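Local coordinates for HIT domain-containing protein (Leishmania major, PDB 3KSV), which is of unknown function but, as a zinc-binding member of the histidine triad (HIT) family, probably acts as a nucleotide hydrolase or transferase, at the interface of chains A and B. Sequence-based numbering; all coordinates share one arbitrary frame. Chains: chain A/B, Uncharacterized protein.

The interface of chains A and B. Residues chain A 43, 47, 93, 110, 112, 121; chain B 123, 125.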
ATOM      1  N   LEU A  43     -13.078   8.999  -2.437  1.00 24.55           N
ATOM      2  CA  LEU A  43     -13.985   8.342  -1.492  1.00 23.96           C
ATOM      3  C   LEU A  43     -14.209   9.196  -0.254  1.00 24.22           C
ATOM      4  O   LEU A  43     -15.146   8.966   0.513  1.00 23.73           O
ATOM      5  CB  LEU A  43     -13.412   7.010  -1.028  1.00 23.90           C
ATOM      6  CG  LEU A  43     -13.156   5.913  -2.054  1.00 23.09           C
ATOM      7  CD1 LEU A  43     -12.688   4.699  -1.292  1.00 20.81           C
ATOM      8  CD2 LEU A  43     -14.372   5.603  -2.910  1.00 21.08           C
ATOM      9  N   HIS A  47      -8.426  12.588  -0.435  1.00 21.36           N
ATOM     10  CA  HIS A  47      -8.001  11.356  -1.123  1.00 20.98           C
ATOM     11  C   HIS A  47      -7.018  11.691  -2.238  1.00 20.67           C
ATOM     12  O   HIS A  47      -7.316  12.498  -3.140  1.00 20.85           O
ATOM     13  CB  HIS A  47      -9.251  10.652  -1.685  1.00 20.66           C
ATOM     14  CG  HIS A  47      -9.004   9.348  -2.404  1.00 21.03           C
ATOM     15  ND1 HIS A  47     -10.042   8.510  -2.753  1.00 19.50           N
ATOM     16  CD2 HIS A  47      -7.873   8.753  -2.862  1.00 21.40           C
ATOM     17  CE1 HIS A  47      -9.565   7.453  -3.382  1.00 20.60           C
ATOM     18  NE2 HIS A  47      -8.251   7.574  -3.463  1.00 21.30           N
ATOM     19  N   LEU A  93      -4.091   1.843  -0.262  1.00 16.11           N
ATOM     20  CA  LEU A  93      -4.636   0.777  -1.061  1.00 16.07           C
ATOM     21  C   LEU A  93      -4.024   0.812  -2.444  1.00 15.04           C
ATOM     22  O   LEU A  93      -3.984   1.850  -3.086  1.00 16.36           O
ATOM     23  CB  LEU A  93      -6.141   0.935  -1.191  1.00 16.19           C
ATOM     24  CG  LEU A  93      -6.831  -0.149  -2.023  1.00 14.97           C
ATOM     25  CD1 LEU A  93      -6.814  -1.470  -1.239  1.00 15.64           C
ATOM     26  CD2 LEU A  93      -8.236   0.291  -2.346  1.00 13.85           C
ATOM     27  N   HIS A 110      -3.567   4.575  -3.609  1.00 18.03           N
ATOM     28  CA  HIS A 110      -4.532   5.487  -3.031  1.00 17.59           C
ATOM     29  C   HIS A 110      -4.096   5.745  -1.578  1.00 17.66           C
ATOM     30  O   HIS A 110      -3.739   4.781  -0.864  1.00 16.83           O
ATOM     31  CB  HIS A 110      -5.916   4.830  -3.004  1.00 18.18           C
ATOM     32  CG  HIS A 110      -6.455   4.422  -4.349  1.00 17.57           C
ATOM     33  ND1 HIS A 110      -7.314   5.215  -5.073  1.00 18.55           N
ATOM     34  CD2 HIS A 110      -6.328   3.267  -5.052  1.00 19.89           C
ATOM     35  CE1 HIS A 110      -7.664   4.581  -6.178  1.00 18.98           C
ATOM     36  NE2 HIS A 110      -7.077   3.396  -6.192  1.00 16.41           N
ATOM     37  N   ILE A 112      -6.227   7.336   1.399  1.00 16.13           N
ATOM     38  CA  ILE A 112      -7.646   7.702   1.545  1.00 16.10           C
ATOM     39  C   ILE A 112      -7.946   8.063   2.996  1.00 16.31           C
ATOM     40  O   ILE A 112      -7.928   7.174   3.852  1.00 16.16           O
ATOM     41  CB  ILE A 112      -8.593   6.544   1.133  1.00 16.09           C
ATOM     42  CG1 ILE A 112      -8.254   5.978  -0.254  1.00 16.76           C
ATOM     43  CG2 ILE A 112     -10.030   7.020   1.098  1.00 15.71           C
ATOM     44  CD1 ILE A 112      -8.741   4.573  -0.457  1.00 16.30           C
ATOM     45  N   LEU A 121     -12.547   4.531   2.831  1.00 19.32           N
ATOM     46  CA  LEU A 121     -12.512   3.142   2.389  1.00 19.18           C
ATOM     47  C   LEU A 121     -13.319   2.241   3.324  1.00 19.67           C
ATOM     48  O   LEU A 121     -13.187   2.300   4.544  1.00 19.28           O
ATOM     49  CB  LEU A 121     -11.074   2.630   2.273  1.00 18.72           C
ATOM     50  CG  LEU A 121     -10.909   1.237   1.656  1.00 17.87           C
ATOM     51  CD1 LEU A 121     -11.278   1.224   0.153  1.00 15.32           C
ATOM     52  CD2 LEU A 121      -9.481   0.755   1.882  1.00 16.16           C
TER
ATOM     53  N   ILE B 123     -13.991  -4.657  -1.090  1.00 22.38           N
ATOM     54  CA  ILE B 123     -13.886  -3.206  -1.003  1.00 23.14           C
ATOM     55  C   ILE B 123     -15.213  -2.529  -1.374  1.00 23.26           C
ATOM     56  O   ILE B 123     -15.850  -2.913  -2.349  1.00 22.87           O
ATOM     57  CB  ILE B 123     -12.802  -2.715  -1.992  1.00 23.58           C
ATOM     58  CG1 ILE B 123     -11.417  -2.786  -1.373  1.00 26.04           C
ATOM     59  CG2 ILE B 123     -12.993  -1.275  -2.394  1.00 24.34           C
ATOM     60  CD1 ILE B 123     -10.388  -2.024  -2.235  1.00 29.39           C
ATOM     61  N   TRP B 125     -16.548   0.965  -2.788  1.00 24.96           N
ATOM     62  CA  TRP B 125     -16.038   2.131  -3.541  1.00 25.48           C
ATOM     63  C   TRP B 125     -17.133   3.139  -3.938  1.00 26.38           C
ATOM     64  O   TRP B 125     -17.536   3.228  -5.101  1.00 25.96           O
ATOM     65  CB  TRP B 125     -15.294   1.676  -4.808  1.00 25.24           C
ATOM     66  CG  TRP B 125     -14.304   2.679  -5.246  1.00 25.13           C
ATOM     67  CD1 TRP B 125     -14.495   3.682  -6.146  1.00 24.87           C
ATOM     68  CD2 TRP B 125     -12.958   2.819  -4.767  1.00 25.94           C
ATOM     69  NE1 TRP B 125     -13.346   4.437  -6.269  1.00 26.10           N
ATOM     70  CE2 TRP B 125     -12.387   3.926  -5.434  1.00 26.36           C
ATOM     71  CE3 TRP B 125     -12.177   2.111  -3.846  1.00 26.55           C
ATOM     72  CZ2 TRP B 125     -11.070   4.340  -5.210  1.00 26.80           C
ATOM     73  CZ3 TRP B 125     -10.867   2.527  -3.622  1.00 26.42           C
ATOM     74  CH2 TRP B 125     -10.332   3.629  -4.293  1.00 26.44           C
TER
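The indole of B:Trp125 takes A:Leu43 over one face and presents its benzo edge to A:His110, whose ND1 lies in the indole plane. CD1 of A:Leu43 lies 3.7 Å from the centroid of the six-membered ring of B:Trp125, and CD2 of A:Leu43 stands 3.5 Å from that of the five-membered ring, two CH-pi contacts. The A:His110 and B:Trp125 planes meet at 69°, edge-to-face, with CH2 of B:Trp125 above the imidazole rim, 3.4 Å from CE1 of A:His110. NE2 of A:His47 and the carbonyl O of A:Leu93 lie in plane at the A:His110 edge. A:His47 turns its own edge to the indole, its CE1 3.9 Å from CZ2 of B:Trp125, while CG1 of A:Ile112 covers one face. ND1 of A:His47 accepts the backbone N-H of A:Leu43 at 3.1 Å, nearly in the ring plane (5° out). NE2 of A:His47 pairs with ND1 of A:His110 at 3.0 Å. These bonds would help hold both imidazoles beside the indole. With CG of B:Trp125 anti to the backbone N (chi1 -155°), the indole extends toward A:His110, its CZ3 3.7 Å from CD2 of A:Leu93. The ends of A:Leu93 and B:Ile123 face each other, though the CD2–CD1 approach is doubtful; A:Leu121 packs against B:Ile123 and B:Trp125. Repeated by two-fold symmetry, the patch probably helps hold a HINT-like dimer. A:His110 is the last histidine of the triad motif, and the patch centre lies about 10 Å from A:His108, the predicted nucleophile, so the partner's tryptophan probably helps shape the active-site surroundings.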